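Local atomic coordinates of phosphodiesterase (PDB entry 6CPU), a protein that belongs to the HD-type phosphodiesterase family, is largely helical and carries a zinc and a magnesium ion. Residues A[88-92]-A[93-97]; A[184-187]-A[188-191]; A[232-235]-A[236-240]; A[251-254]-A[255-259]. One frame throughout, in Å; residues are numbered along the deposited sequence.

Interaction 1: A[88-92]-A[93-97]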
loop_
_atom_site.group_PDB
_atom_site.type_symbol
_atom_site.label_atom_id
_atom_site.label_comp_id
_atom_site.label_asym_id
_atom_site.label_seq_id
_atom_site.Cartn_x
_atom_site.Cartn_y
_atom_site.Cartn_z
ATOM N N SER A 88 11.882 -22.409 5.352
ATOM C CA SER A 88 12.523 -21.714 4.260
ATOM C C SER A 88 11.487 -21.134 3.284
ATOM O O SER A 88 11.626 -19.987 2.836
ATOM C CB SER A 88 13.473 -22.680 3.548
ATOM O OG SER A 88 14.138 -22.067 2.470
ATOM N N LEU A 89 10.462 -21.921 2.964
ATOM C CA LEU A 89 9.365 -21.474 2.110
ATOM C C LEU A 89 8.649 -20.267 2.720
ATOM O O LEU A 89 8.371 -19.279 2.012
ATOM C CB LEU A 89 8.366 -22.613 1.879
ATOM C CG LEU A 89 7.091 -22.317 1.085
ATOM C CD1 LEU A 89 7.437 -21.756 -0.278
ATOM C CD2 LEU A 89 6.232 -23.572 0.942
ATOM N N LEU A 90 8.380 -20.347 4.023
ATOM C CA LEU A 90 7.729 -19.255 4.745
ATOM C C LEU A 90 8.534 -17.937 4.635
ATOM O O LEU A 90 7.982 -16.898 4.308
ATOM C CB LEU A 90 7.535 -19.642 6.207
ATOM C CG LEU A 90 6.566 -18.805 7.060
ATOM C CD1 LEU A 90 6.012 -19.623 8.227
ATOM C CD2 LEU A 90 7.220 -17.539 7.590
ATOM N N ILE A 91 9.823 -17.996 4.932
ATOM C CA ILE A 91 10.700 -16.824 4.884
ATOM C C ILE A 91 10.813 -16.279 3.451
ATOM O O ILE A 91 10.673 -15.073 3.219
ATOM C CB ILE A 91 12.104 -17.177 5.450
ATOM C CG1 ILE A 91 12.049 -17.438 6.969
ATOM C CG2 ILE A 91 13.124 -16.096 5.155
ATOM C CD1 ILE A 91 11.402 -16.332 7.792
ATOM N N GLN A 92 11.070 -17.170 2.498
ATOM C CA GLN A 92 11.191 -16.792 1.092
ATOM C C GLN A 92 9.958 -16.031 0.572
ATOM O O GLN A 92 10.092 -15.046 -0.171
ATOM C CB GLN A 92 11.417 -18.058 0.264
ATOM C CG GLN A 92 11.889 -17.852 -1.153
ATOM C CD GLN A 92 11.955 -19.157 -1.937
ATOM O OE1 GLN A 92 11.145 -20.074 -1.736
ATOM N NE2 GLN A 92 12.913 -19.246 -2.835
ATOM N N PHE A 93 8.766 -16.506 0.927
ATOM C CA PHE A 93 7.524 -15.958 0.398
ATOM C C PHE A 93 7.041 -14.755 1.186
ATOM O O PHE A 93 6.774 -13.700 0.612
ATOM C CB PHE A 93 6.396 -17.000 0.367
ATOM C CG PHE A 93 5.111 -16.464 -0.215
ATOM C CD1 PHE A 93 4.984 -16.289 -1.583
ATOM C CD2 PHE A 93 4.057 -16.106 0.601
ATOM C CE1 PHE A 93 3.821 -15.775 -2.126
ATOM C CE2 PHE A 93 2.886 -15.593 0.071
ATOM C CZ PHE A 93 2.764 -15.440 -1.300
ATOM N N PHE A 94 6.906 -14.910 2.493
ATOM C CA PHE A 94 6.331 -13.835 3.311
ATOM C C PHE A 94 7.309 -12.713 3.599
ATOM O O PHE A 94 6.881 -11.616 3.911
ATOM C CB PHE A 94 5.745 -14.371 4.611
ATOM C CG PHE A 94 4.588 -15.307 4.389
ATOM C CD1 PHE A 94 3.322 -14.816 4.120
ATOM C CD2 PHE A 94 4.782 -16.679 4.408
ATOM C CE1 PHE A 94 2.257 -15.683 3.910
ATOM C CE2 PHE A 94 3.729 -17.545 4.177
ATOM C CZ PHE A 94 2.468 -17.049 3.931
ATOM N N PHE A 95 8.611 -12.974 3.511
ATOM C CA PHE A 95 9.615 -11.950 3.872
ATOM C C PHE A 95 10.605 -11.642 2.748
ATOM O O PHE A 95 11.736 -11.191 2.973
ATOM C CB PHE A 95 10.261 -12.307 5.220
ATOM C CG PHE A 95 9.261 -12.359 6.328
ATOM C CD1 PHE A 95 8.703 -11.185 6.825
ATOM C CD2 PHE A 95 8.794 -13.576 6.822
ATOM C CE1 PHE A 95 7.733 -11.220 7.803
ATOM C CE2 PHE A 95 7.829 -13.612 7.810
ATOM C CZ PHE A 95 7.298 -12.437 8.312
ATOM N N THR A 96 10.120 -11.821 1.529
ATOM C CA THR A 96 10.853 -11.495 0.308
ATOM C C THR A 96 11.393 -10.057 0.362
ATOM O O THR A 96 12.537 -9.786 -0.005
ATOM C CB THR A 96 9.952 -11.729 -0.956
ATOM O OG1 THR A 96 10.701 -11.466 -2.145
ATOM C CG2 THR A 96 8.698 -10.849 -0.967
ATOM N N HIS A 97 10.572 -9.157 0.890
ATOM C CA HIS A 97 10.877 -7.725 0.947
ATOM C C HIS A 97 12.047 -7.334 1.853
ATOM O O HIS A 97 12.474 -6.184 1.812
ATOM C CB HIS A 97 9.626 -6.945 1.384
ATOM C CG HIS A 97 9.152 -7.277 2.766
ATOM N ND1 HIS A 97 8.442 -8.426 3.053
ATOM C CD2 HIS A 97 9.258 -6.600 3.936
ATOM C CE1 HIS A 97 8.166 -8.459 4.345
ATOM N NE2 HIS A 97 8.612 -7.343 4.895
HETATM O O HOH W 1 12.163 -14.183 -1.607
#
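Leu90 sets its branched end between two phenylalanines one turn further on and meets each differently. Its CG lies 3.8 Å from CD2 of Phe94, whereas CD2 of Leu90 reaches the edge of the Phe95 ring in its plane, the two side chains running alongside each other in the same direction. Ile91 meets Phe95 four residues on, its CD1 coming obliquely to within 3.9 Å of Phe95 CD2. One face of the Phe94 ring is covered by its neighbour, Phe93 CD2 sitting 3.6 Å over its centre. Here helix 84-94 ends, packed against helix 177-193, strand 100-103 and helix 25-34; Phe33 of the last meets Phe95 edge-to-face. The last turns are held by Phe93 N to Leu89 O and by Phe94 N to Leu90 O at 2.9 Å. Phe95 already departs from helical backbone angles, and its N-H bond to Ile91 O is the most bent of the three (139°). One residue later a water takes over the bridging: it donates to Gln92 O at 2.7 Å and is hydrogen-bonded to Thr96 OG1 at 3.1 Å; chi1 of -177° places OG1 opposite its own backbone N and beside the carbonyl carbon, where the water reaches it.

Interaction 2: A[184-187]-A[188-191]; sequences IYLY and RLMI
Ile191 lays its CD1 methyl over one face of the Tyr187 ring, a CH-pi contact between residues one helical turn apart in which the methyl is 3.7 Å from the ring centroid and 24° off the normal. The methyl is displaced toward the rim on the hydroxyl side, so that Tyr187 CE2 and CZ are the carbons nearest to it. Arg188 closes in on the same ring from a different direction. Its guanidinium stands almost upright to the ring, the planes 82° apart, so that CE2 of Tyr187 lies over the guanidinium face while Arg188 NH2 sits at the ring edge, 3.9 Å from CE2. A bend at chi2 (-73°) swings the arginine into this position, and its NH1 goes on to a salt bridge with Glu255 of helix 253-264, which probably limits its rotation. Met190 folds its end back at chi3, bringing CE to 3.7 Å from Leu186 O. A looser contact, though between two buried residues, joins the CD2 methyls of Leu186 and Leu189 at 4.4 Å, both leucines lying against Leu82. The solvent side belongs to Tyr185, an exposed residue whose CE1 comes no nearer than 4.0 Å to CD2 of Leu189. The backbone beneath is regular throughout, with bonds from Arg188 N to Ile184 O and onward through Ile191 N to Tyr187 O. Such pairing of each side chain with the one four residues on is typical of an alpha-helix, here helix 177-193 packed between helices 84-94 and 253-264.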
loop_
_atom_site.group_PDB
_atom_site.type_symbol
_atom_site.label_atom_id
_atom_site.label_comp_id
_atom_site.label_asym_id
_atom_site.label_seq_id
_atom_site.Cartn_x
_atom_site.Cartn_y
_atom_site.Cartn_z
ATOM N N ILE A 184 -0.728 -21.362 1.793
ATOM C CA ILE A 184 -1.997 -21.145 2.488
ATOM C C ILE A 184 -1.946 -21.815 3.862
ATOM O O ILE A 184 -2.408 -21.258 4.863
ATOM C CB ILE A 184 -3.207 -21.665 1.664
ATOM C CG1 ILE A 184 -3.438 -20.781 0.433
ATOM C CG2 ILE A 184 -4.485 -21.678 2.500
ATOM C CD1 ILE A 184 -4.436 -21.316 -0.570
ATOM N N TYR A 185 -1.371 -23.013 3.895
ATOM C CA TYR A 185 -1.211 -23.774 5.127
ATOM C C TYR A 185 -0.331 -23.030 6.134
ATOM O O TYR A 185 -0.656 -22.935 7.310
ATOM C CB TYR A 185 -0.619 -25.147 4.804
ATOM C CG TYR A 185 -0.113 -25.886 6.018
ATOM C CD1 TYR A 185 1.248 -26.024 6.259
ATOM C CD2 TYR A 185 -1.001 -26.450 6.924
ATOM C CE1 TYR A 185 1.712 -26.700 7.376
ATOM C CE2 TYR A 185 -0.550 -27.129 8.041
ATOM C CZ TYR A 185 0.803 -27.252 8.263
ATOM O OH TYR A 185 1.234 -27.932 9.381
ATOM N N LEU A 186 0.775 -22.481 5.646
ATOM C CA LEU A 186 1.695 -21.716 6.485
ATOM C C LEU A 186 1.074 -20.397 6.936
ATOM O O LEU A 186 1.296 -19.968 8.055
ATOM C CB LEU A 186 3.014 -21.490 5.748
ATOM C CG LEU A 186 3.851 -22.737 5.438
ATOM C CD1 LEU A 186 4.987 -22.438 4.472
ATOM C CD2 LEU A 186 4.404 -23.349 6.710
ATOM N N TYR A 187 0.279 -19.768 6.074
ATOM C CA TYR A 187 -0.445 -18.556 6.445
ATOM C C TYR A 187 -1.389 -18.852 7.615
ATOM O O TYR A 187 -1.398 -18.147 8.629
ATOM C CB TYR A 187 -1.224 -18.036 5.250
ATOM C CG TYR A 187 -2.118 -16.858 5.548
ATOM C CD1 TYR A 187 -1.585 -15.654 6.004
ATOM C CD2 TYR A 187 -3.488 -16.934 5.346
ATOM C CE1 TYR A 187 -2.406 -14.570 6.272
ATOM C CE2 TYR A 187 -4.307 -15.861 5.606
ATOM C CZ TYR A 187 -3.761 -14.682 6.071
ATOM O OH TYR A 187 -4.588 -13.616 6.328
ATOM N N ARG A 188 -2.146 -19.939 7.489
ATOM C CA ARG A 188 -3.111 -20.307 8.523
ATOM C C ARG A 188 -2.429 -20.701 9.837
ATOM O O ARG A 188 -2.942 -20.414 10.917
ATOM C CB ARG A 188 -4.036 -21.416 8.007
ATOM C CG ARG A 188 -4.900 -20.993 6.827
ATOM C CD ARG A 188 -6.012 -20.041 7.242
ATOM N NE ARG A 188 -6.517 -19.244 6.125
ATOM C CZ ARG A 188 -7.422 -18.273 6.242
ATOM N NH1 ARG A 188 -7.946 -17.980 7.426
ATOM N NH2 ARG A 188 -7.815 -17.589 5.172
ATOM N N LEU A 189 -1.254 -21.314 9.737
ATOM C CA LEU A 189 -0.449 -21.666 10.903
ATOM C C LEU A 189 -0.052 -20.406 11.668
ATOM O O LEU A 189 -0.144 -20.355 12.893
ATOM C CB LEU A 189 0.796 -22.446 10.472
ATOM C CG LEU A 189 1.247 -23.668 11.257
ATOM C CD1 LEU A 189 0.100 -24.670 11.448
ATOM C CD2 LEU A 189 2.396 -24.323 10.517
ATOM N N MET A 190 0.376 -19.374 10.946
ATOM C CA MET A 190 0.720 -18.115 11.607
ATOM C C MET A 190 -0.472 -17.475 12.307
ATOM O O MET A 190 -0.314 -16.930 13.393
ATOM C CB MET A 190 1.349 -17.133 10.619
ATOM C CG MET A 190 2.746 -17.546 10.226
ATOM S SD MET A 190 3.593 -16.329 9.205
ATOM C CE MET A 190 2.723 -16.544 7.648
ATOM N N ILE A 191 -1.656 -17.545 11.707
ATOM C CA ILE A 191 -2.868 -16.996 12.321
ATOM C C ILE A 191 -3.165 -17.736 13.626
ATOM O O ILE A 191 -3.564 -17.128 14.621
ATOM C CB ILE A 191 -4.067 -17.088 11.371
ATOM C CG1 ILE A 191 -3.893 -16.063 10.235
ATOM C CG2 ILE A 191 -5.382 -16.851 12.106
ATOM C CD1 ILE A 191 -4.734 -16.339 9.007
#

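Interaction 3: A[232-235]-A[236-240]; sequences YCVY and LMIDY
The Tyr235 ring and the Asp239 carboxylate stand side by side and point the same way, their planes only 19° apart; at the ring edge, in its plane, lies a water. Tyr235 also turns its CD2 onto one face of the Tyr232 ring, 3.5 Å above the plane and toward the rim, while Leu236 comes to that ring obliquely, its CD2 3.6 Å from Tyr232 CE1. These groups belong to the middle of helix 227-242 in the helical phosphodiesterase fold, where every residue from 232 to 240 is buried, packed among helices 205-216, 253-264 and 276-292. Its backbone ladder is unbroken, from Leu236 N to Tyr232 O on to Asp239 N to Tyr235 O, and Ile238 N makes a nearly straight bond (173°) to Val234 O. The polar ends of the rings are provided for: Tyr232 OH is hydrogen-bonded to Thr318 O, and Tyr235 OH to the water at 2.6 Å. The same water donates a weak bond of 3.4 Å to Asp239 OD2, which also has a long, weak ion pair with Lys243. Val234, which packs on Phe276 and Val280 of helix 276-292, runs alongside Ile238, CG1 to CG1 3.9 Å apart, and its side chain is about 14 Å from the zinc ion. Met237 bends at chi3 (-83°), which folds its CE methyl back to 3.3 Å from Cys233 O.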
loop_
_atom_site.group_PDB
_atom_site.type_symbol
_atom_site.label_atom_id
_atom_site.label_comp_id
_atom_site.label_asym_id
_atom_site.label_seq_id
_atom_site.Cartn_x
_atom_site.Cartn_y
_atom_site.Cartn_z
ATOM N N TYR A 232 -4.286 -0.884 12.090
ATOM C CA TYR A 232 -5.562 -0.936 12.814
ATOM C C TYR A 232 -6.660 -0.168 12.087
ATOM O O TYR A 232 -7.800 -0.606 12.073
ATOM C CB TYR A 232 -5.427 -0.428 14.240
ATOM C CG TYR A 232 -6.609 -0.850 15.082
ATOM C CD1 TYR A 232 -7.662 0.032 15.338
ATOM C CD2 TYR A 232 -6.684 -2.136 15.603
ATOM C CE1 TYR A 232 -8.755 -0.358 16.108
ATOM C CE2 TYR A 232 -7.768 -2.534 16.378
ATOM C CZ TYR A 232 -8.802 -1.644 16.625
ATOM O OH TYR A 232 -9.894 -2.043 17.392
ATOM N N CYS A 233 -6.321 0.977 11.491
ATOM C CA CYS A 233 -7.271 1.707 10.656
ATOM C C CYS A 233 -7.847 0.852 9.530
ATOM O O CYS A 233 -9.054 0.879 9.278
ATOM C CB CYS A 233 -6.638 2.965 10.067
ATOM S SG CYS A 233 -6.237 4.255 11.280
ATOM N N VAL A 234 -6.993 0.088 8.851
ATOM C CA VAL A 234 -7.469 -0.811 7.816
ATOM C C VAL A 234 -8.434 -1.846 8.412
ATOM O O VAL A 234 -9.482 -2.122 7.838
ATOM C CB VAL A 234 -6.310 -1.529 7.101
ATOM C CG1 VAL A 234 -6.847 -2.538 6.093
ATOM C CG2 VAL A 234 -5.419 -0.527 6.384
ATOM N N TYR A 235 -8.081 -2.402 9.565
ATOM C CA TYR A 235 -8.940 -3.377 10.225
ATOM C C TYR A 235 -10.331 -2.776 10.499
ATOM O O TYR A 235 -11.343 -3.395 10.201
ATOM C CB TYR A 235 -8.291 -3.902 11.517
ATOM C CG TYR A 235 -9.293 -4.465 12.492
ATOM C CD1 TYR A 235 -9.948 -5.662 12.234
ATOM C CD2 TYR A 235 -9.631 -3.769 13.651
ATOM C CE1 TYR A 235 -10.896 -6.169 13.128
ATOM C CE2 TYR A 235 -10.566 -4.268 14.544
ATOM C CZ TYR A 235 -11.199 -5.463 14.274
ATOM O OH TYR A 235 -12.135 -5.941 15.179
ATOM N N LEU A 236 -10.368 -1.565 11.043
ATOM C CA LEU A 236 -11.640 -0.893 11.331
ATOM C C LEU A 236 -12.521 -0.791 10.088
ATOM O O LEU A 236 -13.710 -1.123 10.118
ATOM C CB LEU A 236 -11.390 0.506 11.901
ATOM C CG LEU A 236 -10.822 0.541 13.313
ATOM C CD1 LEU A 236 -10.417 1.954 13.681
ATOM C CD2 LEU A 236 -11.811 -0.038 14.320
ATOM N N MET A 237 -11.923 -0.373 8.979
ATOM C CA MET A 237 -12.672 -0.170 7.746
ATOM C C MET A 237 -13.114 -1.444 7.050
ATOM O O MET A 237 -14.270 -1.557 6.622
ATOM C CB MET A 237 -11.871 0.717 6.809
ATOM C CG MET A 237 -11.808 2.131 7.322
ATOM S SD MET A 237 -10.924 3.249 6.237
ATOM C CE MET A 237 -9.218 2.947 6.697
ATOM N N ILE A 238 -12.217 -2.420 6.951
ATOM C CA ILE A 238 -12.558 -3.671 6.290
ATOM C C ILE A 238 -13.506 -4.533 7.129
ATOM O O ILE A 238 -14.443 -5.119 6.583
ATOM C CB ILE A 238 -11.297 -4.469 5.893
ATOM C CG1 ILE A 238 -10.424 -3.643 4.937
ATOM C CG2 ILE A 238 -11.676 -5.796 5.265
ATOM C CD1 ILE A 238 -11.008 -3.402 3.561
ATOM N N ASP A 239 -13.274 -4.624 8.435
ATOM C CA ASP A 239 -14.181 -5.379 9.309
ATOM C C ASP A 239 -15.600 -4.820 9.191
ATOM O O ASP A 239 -16.561 -5.581 9.067
ATOM C CB ASP A 239 -13.698 -5.338 10.761
ATOM C CG ASP A 239 -14.481 -6.278 11.683
ATOM O OD1 ASP A 239 -14.986 -7.315 11.227
ATOM O OD2 ASP A 239 -14.565 -5.985 12.893
ATOM N N TYR A 240 -15.704 -3.496 9.189
ATOM C CA TYR A 240 -16.987 -2.780 9.104
ATOM C C TYR A 240 -17.732 -3.110 7.806
ATOM O O TYR A 240 -18.939 -3.334 7.816
ATOM C CB TYR A 240 -16.735 -1.275 9.206
ATOM C CG TYR A 240 -17.964 -0.418 9.443
ATOM C CD1 TYR A 240 -18.593 -0.400 10.685
ATOM C CD2 TYR A 240 -18.477 0.402 8.435
ATOM C CE1 TYR A 240 -19.711 0.396 10.914
ATOM C CE2 TYR A 240 -19.597 1.208 8.659
ATOM C CZ TYR A 240 -20.202 1.201 9.904
ATOM O OH TYR A 240 -21.315 1.986 10.126
HETATM O O HOH W 2 -13.261 -8.256 15.050
#

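Interaction 4: A[251-254]-A[255-259]; sequences IPLN and ELLAF
Leu256 N gives Pro252 O a nearly straight hydrogen bond (3.1 Å, 173°), the first in a run that continues with Leu257 N to Leu253 O at 2.9 Å and Ala258 N to Asn254 O. The side chains beside this new turn are gripped from outside it. Glu255 OE2 forms a salt bridge with Arg188 of helix 177-193, and the Asn254 amide uses both ends, OD1 accepting from Phe196 N and ND2 donating to Ile194 O, which should fix its rotation. The carboxylate of Glu255, so close to a helix start, is probably favoured by the backbone N-H groups gathered there. Further out, the extended Glu255 chain, its CG swung opposite the backbone N (chi1 -170°), is crossed at about a right angle by Ile251, whose CG2 touches Glu255 CG at 3.5 Å. OE1 of Glu255 also rests 3.5 Å from CD of Pro252. The same Ile251 CG2 meets Leu256 CG at 3.8 Å. On another flank Leu253 and Leu257 bring their CD1 methyls to 3.6 Å of each other, near Tyr235 of helix 227-242 and Phe196 respectively. Proline occupies the N-cap of helix 253-264, and the apolar residue just before it closes over the fourth residue of the helix: Ile251 against Leu256 is a hydrophobic staple, a motif of helix N termini.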
loop_
_atom_site.group_PDB
_atom_site.type_symbol
_atom_site.label_atom_id
_atom_site.label_comp_id
_atom_site.label_asym_id
_atom_site.label_seq_id
_atom_site.Cartn_x
_atom_site.Cartn_y
_atom_site.Cartn_z
ATOM N N ILE A 251 -14.896 -12.285 9.902
ATOM C CA ILE A 251 -13.539 -12.781 10.015
ATOM C C ILE A 251 -12.972 -12.208 11.310
ATOM O O ILE A 251 -13.022 -10.999 11.502
ATOM C CB ILE A 251 -12.724 -12.356 8.777
ATOM C CG1 ILE A 251 -13.301 -13.051 7.535
ATOM C CG2 ILE A 251 -11.256 -12.705 8.938
ATOM C CD1 ILE A 251 -12.714 -12.583 6.221
ATOM N N PRO A 252 -12.445 -13.072 12.206
ATOM C CA PRO A 252 -11.943 -12.623 13.509
ATOM C C PRO A 252 -10.829 -11.572 13.405
ATOM O O PRO A 252 -10.121 -11.526 12.407
ATOM C CB PRO A 252 -11.385 -13.901 14.154
ATOM C CG PRO A 252 -11.821 -15.041 13.307
ATOM C CD PRO A 252 -12.167 -14.499 11.959
ATOM N N LEU A 253 -10.698 -10.753 14.441
ATOM C CA LEU A 253 -9.621 -9.758 14.556
ATOM C C LEU A 253 -8.250 -10.278 14.107
ATOM O O LEU A 253 -7.591 -9.643 13.298
ATOM C CB LEU A 253 -9.518 -9.268 16.003
ATOM C CG LEU A 253 -8.303 -8.427 16.415
ATOM C CD1 LEU A 253 -8.263 -7.096 15.679
ATOM C CD2 LEU A 253 -8.323 -8.184 17.915
ATOM N N ASN A 254 -7.810 -11.406 14.657
ATOM C CA ASN A 254 -6.451 -11.895 14.378
ATOM C C ASN A 254 -6.216 -12.252 12.916
ATOM O O ASN A 254 -5.123 -12.031 12.391
ATOM C CB ASN A 254 -6.089 -13.110 15.237
ATOM C CG ASN A 254 -4.586 -13.304 15.345
ATOM O OD1 ASN A 254 -3.850 -12.363 15.644
ATOM N ND2 ASN A 254 -4.123 -14.516 15.103
ATOM N N GLU A 255 -7.235 -12.828 12.285
ATOM C CA GLU A 255 -7.179 -13.222 10.882
ATOM C C GLU A 255 -7.114 -12.008 9.957
ATOM O O GLU A 255 -6.340 -11.994 9.004
ATOM C CB GLU A 255 -8.409 -14.058 10.560
ATOM C CG GLU A 255 -8.407 -14.741 9.212
ATOM C CD GLU A 255 -9.527 -15.767 9.106
ATOM O OE1 GLU A 255 -9.899 -16.369 10.140
ATOM O OE2 GLU A 255 -10.045 -15.954 7.992
ATOM N N LEU A 256 -7.931 -10.997 10.236
ATOM C CA LEU A 256 -7.860 -9.738 9.478
ATOM C C LEU A 256 -6.532 -9.030 9.675
ATOM O O LEU A 256 -5.932 -8.568 8.709
ATOM C CB LEU A 256 -9.003 -8.792 9.835
ATOM C CG LEU A 256 -10.339 -9.047 9.154
ATOM C CD1 LEU A 256 -11.345 -7.991 9.590
ATOM C CD2 LEU A 256 -10.204 -9.066 7.636
ATOM N N LEU A 257 -6.051 -8.961 10.914
ATOM C CA LEU A 257 -4.737 -8.363 11.160
ATOM C C LEU A 257 -3.613 -9.088 10.412
ATOM O O LEU A 257 -2.726 -8.441 9.860
ATOM C CB LEU A 257 -4.425 -8.286 12.651
ATOM C CG LEU A 257 -5.234 -7.298 13.505
ATOM C CD1 LEU A 257 -4.749 -7.329 14.949
ATOM C CD2 LEU A 257 -5.174 -5.876 12.980
ATOM N N ALA A 258 -3.631 -10.422 10.384
ATOM C CA ALA A 258 -2.598 -11.156 9.644
ATOM C C ALA A 258 -2.571 -10.732 8.163
ATOM O O ALA A 258 -1.509 -10.484 7.588
ATOM C CB ALA A 258 -2.812 -12.669 9.763
ATOM N N PHE A 259 -3.746 -10.697 7.552
ATOM C CA PHE A 259 -3.905 -10.252 6.175
ATOM C C PHE A 259 -3.337 -8.844 5.977
ATOM O O PHE A 259 -2.616 -8.590 5.013
ATOM C CB PHE A 259 -5.389 -10.331 5.792
ATOM C CG PHE A 259 -5.778 -9.522 4.585
ATOM C CD1 PHE A 259 -5.279 -9.819 3.328
ATOM C CD2 PHE A 259 -6.683 -8.471 4.704
ATOM C CE1 PHE A 259 -5.662 -9.086 2.220
ATOM C CE2 PHE A 259 -7.070 -7.740 3.602
ATOM C CZ PHE A 259 -6.554 -8.044 2.351
#

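How the interactions relate
From the N terminus, the four contacts follow one another in series, none nested or crossed, and each closes no more than a helical turn or a helix end. Space brings together what sequence separates. Interaction 1, at the end of helix 84-94 beside the parallel sheet, touches interaction 2 where Phe94 CE2 meets Met190 CE at 3.7 Å. Interaction 2 in turn touches interaction 4, Tyr187 OH lying near the backbone of Phe259. Interactions 3 and 4 sit on successive helices, 227-242 and 253-264, with Tyr235 CZ 3.6 Å from Leu253 CD1. Touching pairs are thus 1-2, 2-4 and 4-3, whereas 1-3 (centres about 26 Å apart), 1-4 and 2-3 do not touch.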